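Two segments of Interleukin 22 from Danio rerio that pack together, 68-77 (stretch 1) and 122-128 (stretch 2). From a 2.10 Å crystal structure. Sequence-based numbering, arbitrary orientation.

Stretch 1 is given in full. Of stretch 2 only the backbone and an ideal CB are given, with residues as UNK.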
ATOM      1  N   HIS A  68      -8.596 -18.946   0.875  1.00 36.72           N
ATOM      2  CA  HIS A  68      -9.723 -18.019   0.904  1.00 47.22           C
ATOM      3  C   HIS A  68      -9.399 -16.665   0.279  1.00 40.00           C
ATOM      4  O   HIS A  68     -10.034 -16.269  -0.697  1.00 40.14           O
ATOM      5  CB  HIS A  68     -10.225 -17.830   2.337  1.00 43.39           C
ATOM      6  CG  HIS A  68     -11.122 -18.932   2.807  1.00 51.97           C
ATOM      7  ND1 HIS A  68     -10.675 -20.215   3.034  1.00 52.62           N
ATOM      8  CD2 HIS A  68     -12.449 -18.944   3.079  1.00 56.23           C
ATOM      9  CE1 HIS A  68     -11.684 -20.967   3.431  1.00 53.64           C
ATOM     10  NE2 HIS A  68     -12.773 -20.220   3.467  1.00 61.34           N
ATOM     11  N   THR A  69      -8.425 -15.951   0.835  1.00 38.33           N
ATOM     12  CA  THR A  69      -7.973 -14.712   0.209  1.00 36.73           C
ATOM     13  C   THR A  69      -7.361 -15.003  -1.157  1.00 35.24           C
ATOM     14  O   THR A  69      -7.469 -14.196  -2.080  1.00 31.74           O
ATOM     15  CB  THR A  69      -6.939 -13.971   1.084  1.00 35.52           C
ATOM     16  OG1 THR A  69      -5.732 -14.740   1.159  1.00 37.99           O
ATOM     17  CG2 THR A  69      -7.485 -13.747   2.486  1.00 34.85           C
ATOM     18  N   ASP A  70      -6.720 -16.161  -1.279  1.00 30.93           N
ATOM     19  CA  ASP A  70      -6.173 -16.608  -2.556  1.00 31.81           C
ATOM     20  C   ASP A  70      -7.297 -16.952  -3.527  1.00 35.27           C
ATOM     21  O   ASP A  70      -7.190 -16.718  -4.731  1.00 35.24           O
ATOM     22  CB  ASP A  70      -5.248 -17.808  -2.361  1.00 34.33           C
ATOM     23  CG  ASP A  70      -3.870 -17.405  -1.876  1.00 34.95           C
ATOM     24  OD1 ASP A  70      -3.523 -16.210  -1.999  1.00 30.58           O
ATOM     25  OD2 ASP A  70      -3.135 -18.280  -1.373  1.00 37.05           O
ATOM     26  N   MET A  71      -8.376 -17.512  -2.986  1.00 37.68           N
ATOM     27  CA  MET A  71      -9.551 -17.856  -3.776  1.00 38.31           C
ATOM     28  C   MET A  71     -10.236 -16.594  -4.287  1.00 33.69           C
ATOM     29  O   MET A  71     -10.516 -16.466  -5.478  1.00 29.64           O
ATOM     30  CB  MET A  71     -10.535 -18.685  -2.944  1.00 38.94           C
ATOM     31  CG  MET A  71     -10.169 -20.154  -2.798  1.00 47.43           C
ATOM     32  SD  MET A  71     -11.317 -21.032  -1.717  1.00 59.02           S
ATOM     33  CE  MET A  71     -12.884 -20.638  -2.491  1.00 48.32           C
ATOM     34  N   LYS A  72     -10.504 -15.665  -3.375  1.00 34.73           N
ATOM     35  CA  LYS A  72     -11.156 -14.406  -3.723  1.00 32.17           C
ATOM     36  C   LYS A  72     -10.279 -13.482  -4.562  1.00 29.97           C
ATOM     37  O   LYS A  72     -10.773 -12.756  -5.426  1.00 27.59           O
ATOM     38  CB  LYS A  72     -11.597 -13.664  -2.464  1.00 31.72           C
ATOM     39  CG  LYS A  72     -12.404 -12.427  -2.783  1.00 35.02           C
ATOM     40  CD  LYS A  72     -12.923 -11.725  -1.554  1.00 35.37           C
ATOM     41  CE  LYS A  72     -13.878 -10.636  -1.977  1.00 39.40           C
ATOM     42  NZ  LYS A  72     -14.962 -11.201  -2.829  1.00 47.11           N
ATOM     43  N   TYR A  73      -8.975 -13.517  -4.313  1.00 31.91           N
ATOM     44  CA  TYR A  73      -8.046 -12.658  -5.031  1.00 28.25           C
ATOM     45  C   TYR A  73      -6.943 -13.507  -5.640  1.00 27.30           C
ATOM     46  O   TYR A  73      -5.872 -13.640  -5.056  1.00 26.61           O
ATOM     47  CB  TYR A  73      -7.432 -11.609  -4.100  1.00 27.96           C
ATOM     48  CG  TYR A  73      -8.427 -10.736  -3.365  1.00 30.02           C
ATOM     49  CD1 TYR A  73      -9.048  -9.663  -3.993  1.00 25.28           C
ATOM     50  CD2 TYR A  73      -8.725 -10.975  -2.030  1.00 27.89           C
ATOM     51  CE1 TYR A  73      -9.951  -8.863  -3.312  1.00 23.86           C
ATOM     52  CE2 TYR A  73      -9.622 -10.183  -1.343  1.00 25.50           C
ATOM     53  CZ  TYR A  73     -10.232  -9.129  -1.987  1.00 27.48           C
ATOM     54  OH  TYR A  73     -11.126  -8.339  -1.301  1.00 28.83           O
ATOM     55  N   PRO A  74      -7.206 -14.096  -6.816  1.00 28.24           N
ATOM     56  CA  PRO A  74      -6.222 -14.967  -7.468  1.00 28.76           C
ATOM     57  C   PRO A  74      -4.892 -14.266  -7.736  1.00 24.46           C
ATOM     58  O   PRO A  74      -3.866 -14.931  -7.873  1.00 26.12           O
ATOM     59  CB  PRO A  74      -6.909 -15.340  -8.786  1.00 27.84           C
ATOM     60  CG  PRO A  74      -8.365 -15.213  -8.496  1.00 29.11           C
ATOM     61  CD  PRO A  74      -8.472 -14.038  -7.568  1.00 28.08           C
ATOM     62  N   MET A  75      -4.915 -12.939  -7.809  1.00 23.70           N
ATOM     63  CA  MET A  75      -3.718 -12.166  -8.113  1.00 21.85           C
ATOM     64  C   MET A  75      -2.934 -11.714  -6.876  1.00 23.87           C
ATOM     65  O   MET A  75      -1.813 -11.222  -7.006  1.00 22.61           O
ATOM     66  CB  MET A  75      -4.090 -10.938  -8.947  1.00 24.67           C
ATOM     67  CG  MET A  75      -4.872  -9.890  -8.177  1.00 23.54           C
ATOM     68  SD  MET A  75      -6.535 -10.412  -7.712  1.00 24.93           S
ATOM     69  CE  MET A  75      -7.343 -10.426  -9.309  1.00 26.61           C
ATOM     70  N   ILE A  76      -3.514 -11.877  -5.687  1.00 22.19           N
ATOM     71  CA  ILE A  76      -2.941 -11.289  -4.470  1.00 24.85           C
ATOM     72  C   ILE A  76      -1.532 -11.803  -4.164  1.00 22.11           C
ATOM     73  O   ILE A  76      -0.707 -11.075  -3.610  1.00 19.94           O
ATOM     74  CB  ILE A  76      -3.853 -11.529  -3.234  1.00 26.36           C
ATOM     75  CG1 ILE A  76      -3.443 -10.611  -2.078  1.00 25.36           C
ATOM     76  CG2 ILE A  76      -3.833 -12.988  -2.792  1.00 26.54           C
ATOM     77  CD1 ILE A  76      -4.373 -10.677  -0.887  1.00 24.20           C
ATOM     78  N   ARG A  77      -1.257 -13.050  -4.535  1.00 22.41           N
ATOM     79  CA  ARG A  77       0.056 -13.645  -4.314  1.00 23.65           C
ATOM     80  C   ARG A  77       1.114 -12.954  -5.167  1.00 23.50           C
ATOM     81  O   ARG A  77       2.184 -12.596  -4.674  1.00 22.03           O
ATOM     82  CB  ARG A  77       0.019 -15.147  -4.601  1.00 28.96           C
ATOM     83  CG  ARG A  77       1.364 -15.842  -4.473  1.00 31.82           C
ATOM     84  CD  ARG A  77       1.303 -17.240  -5.065  1.00 39.52           C
ATOM     85  NE  ARG A  77       1.130 -17.220  -6.514  1.00 44.31           N
ATOM     86  CZ  ARG A  77       2.127 -17.215  -7.392  1.00 46.75           C
ATOM     87  NH1 ARG A  77       3.385 -17.224  -6.972  1.00 43.79           N
ATOM     88  NH2 ARG A  77       1.865 -17.198  -8.691  1.00 54.01           N
ATOM     89  N   UNK A 122     -12.174  -5.431   7.253  1.00 27.54           N
ATOM     90  CA  UNK A 122     -11.028  -4.541   7.378  1.00 28.51           C
ATOM     91  C   UNK A 122      -9.958  -4.885   6.348  1.00 25.48           C
ATOM     92  O   UNK A 122      -9.359  -3.997   5.741  1.00 19.89           O
ATOM     93  CB  UNK A 122     -10.446  -4.615   8.791  1.00 28.51           C
ATOM     94  N   UNK A 123      -9.719  -6.179   6.162  1.00 25.68           N
ATOM     95  CA  UNK A 123      -8.755  -6.647   5.174  1.00 22.70           C
ATOM     96  C   UNK A 123      -9.196  -6.256   3.766  1.00 24.52           C
ATOM     97  O   UNK A 123      -8.410  -5.711   2.995  1.00 19.19           O
ATOM     98  CB  UNK A 123      -8.579  -8.163   5.274  1.00 22.70           C
ATOM     99  N   UNK A 124     -10.458  -6.527   3.447  1.00 24.99           N
ATOM    100  CA  UNK A 124     -11.014  -6.186   2.141  1.00 23.42           C
ATOM    101  C   UNK A 124     -10.949  -4.691   1.850  1.00 25.55           C
ATOM    102  O   UNK A 124     -10.679  -4.279   0.722  1.00 21.52           O
ATOM    103  CB  UNK A 124     -12.465  -6.663   2.053  1.00 23.42           C
ATOM    104  N   UNK A 125     -11.200  -3.884   2.876  1.00 20.08           N
ATOM    105  CA  UNK A 125     -11.179  -2.433   2.732  1.00 24.21           C
ATOM    106  C   UNK A 125      -9.776  -1.923   2.418  1.00 20.10           C
ATOM    107  O   UNK A 125      -9.587  -1.137   1.489  1.00 17.11           O
ATOM    108  CB  UNK A 125     -11.705  -1.768   4.005  1.00 24.21           C
ATOM    109  N   UNK A 126      -8.798  -2.372   3.198  1.00 17.88           N
ATOM    110  CA  UNK A 126      -7.406  -1.989   2.987  1.00 20.89           C
ATOM    111  C   UNK A 126      -6.887  -2.503   1.646  1.00 20.43           C
ATOM    112  O   UNK A 126      -6.131  -1.813   0.959  1.00 18.27           O
ATOM    113  CB  UNK A 126      -6.532  -2.518   4.126  1.00 20.89           C
ATOM    114  N   UNK A 127      -7.290  -3.719   1.288  1.00 19.03           N
ATOM    115  CA  UNK A 127      -6.934  -4.312   0.000  1.00 21.22           C
ATOM    116  C   UNK A 127      -7.390  -3.427  -1.157  1.00 18.83           C
ATOM    117  O   UNK A 127      -6.647  -3.203  -2.116  1.00 17.33           O
ATOM    118  CB  UNK A 127      -7.548  -5.707  -0.132  1.00 21.22           C
ATOM    119  N   UNK A 128      -8.607  -2.905  -1.048  1.00 16.29           N
ATOM    120  CA  UNK A 128      -9.152  -2.016  -2.056  1.00 16.35           C
ATOM    121  C   UNK A 128      -8.406  -0.699  -2.145  1.00 23.01           C
ATOM    122  O   UNK A 128      -8.492   0.008  -3.150  1.00 20.29           O
ATOM    123  CB  UNK A 128     -10.631  -1.750  -1.768  1.00 16.35           C
TER

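Positions 122 to 127 have helical backbone angles, with phi between -57° and -69° and psi between -39° and -49°. The i to i+4 hydrogen bonding agrees: the N of position 126 lies 3.1 Å from the O of position 122. Side chains three or four positions apart therefore share a face, and the CB direction is a first guide to which of them meet stretch 1.

At position 122 nothing of stretch 1 lies within 5.5 Å of the ideal CB. Any helix-compatible residue would pass. The deposited residue is Ala122, which makes no contact.

Position 123 points its CA-to-CB bond toward stretch 1, yet no atom of that stretch is within 5.5 Å of the CB. A short side chain would fall short of its partners, so a long one is indicated: Arg, Lys, Gln or Met could each extend far enough. The visible targets, the methyl of Thr69 CG2 and the Ile76 side chain, are apolar. The deposited residue is Arg123, with chi1 m, chi2 t and chi3 p. Its guanidinium presents a face to Thr69 CG2, 3.6 Å from Arg123 NH1, while Ile76 CD1 is 4.5 Å from Arg123 NH2. These are packing contacts; the polar needs of Arg123 NE and NH2 are met elsewhere in the structure.

At position 124 the CB leaves sideways, but it is 4.0 Å from Tyr73 OH. A hydroxyl so near favours a short polar side chain that can turn back to it: Asn, Asp or Ser. The deposited residue is Asn124. With chi1 at -77° and chi2 at -26°, its end comes closer than its CB direction suggests, and Tyr73 OH donates a hydrogen bond to Asn124 OD1 at 2.6 Å. The acceptor lies at the ring edge, near its plane, where a phenolic hydroxyl can point its hydrogen. Lys72 contributes only its aliphatic part, with CD 4.3 Å from Asn124 OD1.

Position 125 directs its CB away from stretch 1, so a polar or charged residue would be as acceptable as any other. It is Lys125, and it makes no contact. Position 126 is likewise beyond reach of stretch 1, which cannot discriminate among candidates; the residue is Ala126.

Position 127, one helical turn beyond 123, again points toward stretch 1. Its CB is 4.6 Å from Tyr73 OH, with the aromatic ring and the Ile76 side chain offering an apolar surface. Ile, Leu, Met or Val would suit. The residue is Ile127, with chi1 m and chi2 t. Its CG2 sits over one face of the Tyr73 ring, 4.3 Å from the centroid and 26° off the normal, a CH-pi contact. Its CD1 reaches Tyr73 CE2 at 3.7 Å and Ile76 CD1 at 4.3 Å.

At position 128 an ideal CB would point sideways with room around it, so Ala, Ser or others would serve as well as none. The deposited residue is Gly128, which makes no contact.

Stretch 2, residues 122-128: ARNKAIG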
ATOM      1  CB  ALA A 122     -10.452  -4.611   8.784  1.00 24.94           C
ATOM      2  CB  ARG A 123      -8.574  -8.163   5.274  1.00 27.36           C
ATOM      3  CG  ARG A 123      -7.679  -8.602   6.425  1.00 32.09           C
ATOM      4  CD  ARG A 123      -7.136 -10.008   6.219  1.00 32.34           C
ATOM      5  NE  ARG A 123      -6.354 -10.130   4.991  1.00 33.30           N
ATOM      6  CZ  ARG A 123      -5.738 -11.244   4.608  1.00 37.75           C
ATOM      7  NH1 ARG A 123      -5.811 -12.335   5.359  1.00 35.70           N
ATOM      8  NH2 ARG A 123      -5.047 -11.268   3.477  1.00 29.21           N
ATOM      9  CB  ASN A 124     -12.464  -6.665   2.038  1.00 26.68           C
ATOM     10  CG  ASN A 124     -12.570  -8.157   1.799  1.00 26.14           C
ATOM     11  OD1 ASN A 124     -11.660  -8.776   1.248  1.00 24.29           O
ATOM     12  ND2 ASN A 124     -13.686  -8.745   2.214  1.00 30.80           N
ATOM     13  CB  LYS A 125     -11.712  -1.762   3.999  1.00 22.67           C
ATOM     14  CG  LYS A 125     -11.888  -0.260   3.871  1.00 27.31           C
ATOM     15  CD  LYS A 125     -12.524   0.331   5.117  1.00 31.12           C
ATOM     16  CE  LYS A 125     -12.873   1.794   4.910  1.00 29.34           C
ATOM     17  NZ  LYS A 125     -13.733   1.988   3.711  1.00 33.37           N
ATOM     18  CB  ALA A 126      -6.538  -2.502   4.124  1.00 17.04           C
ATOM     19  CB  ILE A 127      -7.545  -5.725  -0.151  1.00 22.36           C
ATOM     20  CG1 ILE A 127      -6.684  -6.754   0.583  1.00 22.81           C
ATOM     21  CG2 ILE A 127      -7.655  -6.120  -1.612  1.00 23.08           C
ATOM     22  CD1 ILE A 127      -7.355  -8.098   0.758  1.00 22.16           C
TER
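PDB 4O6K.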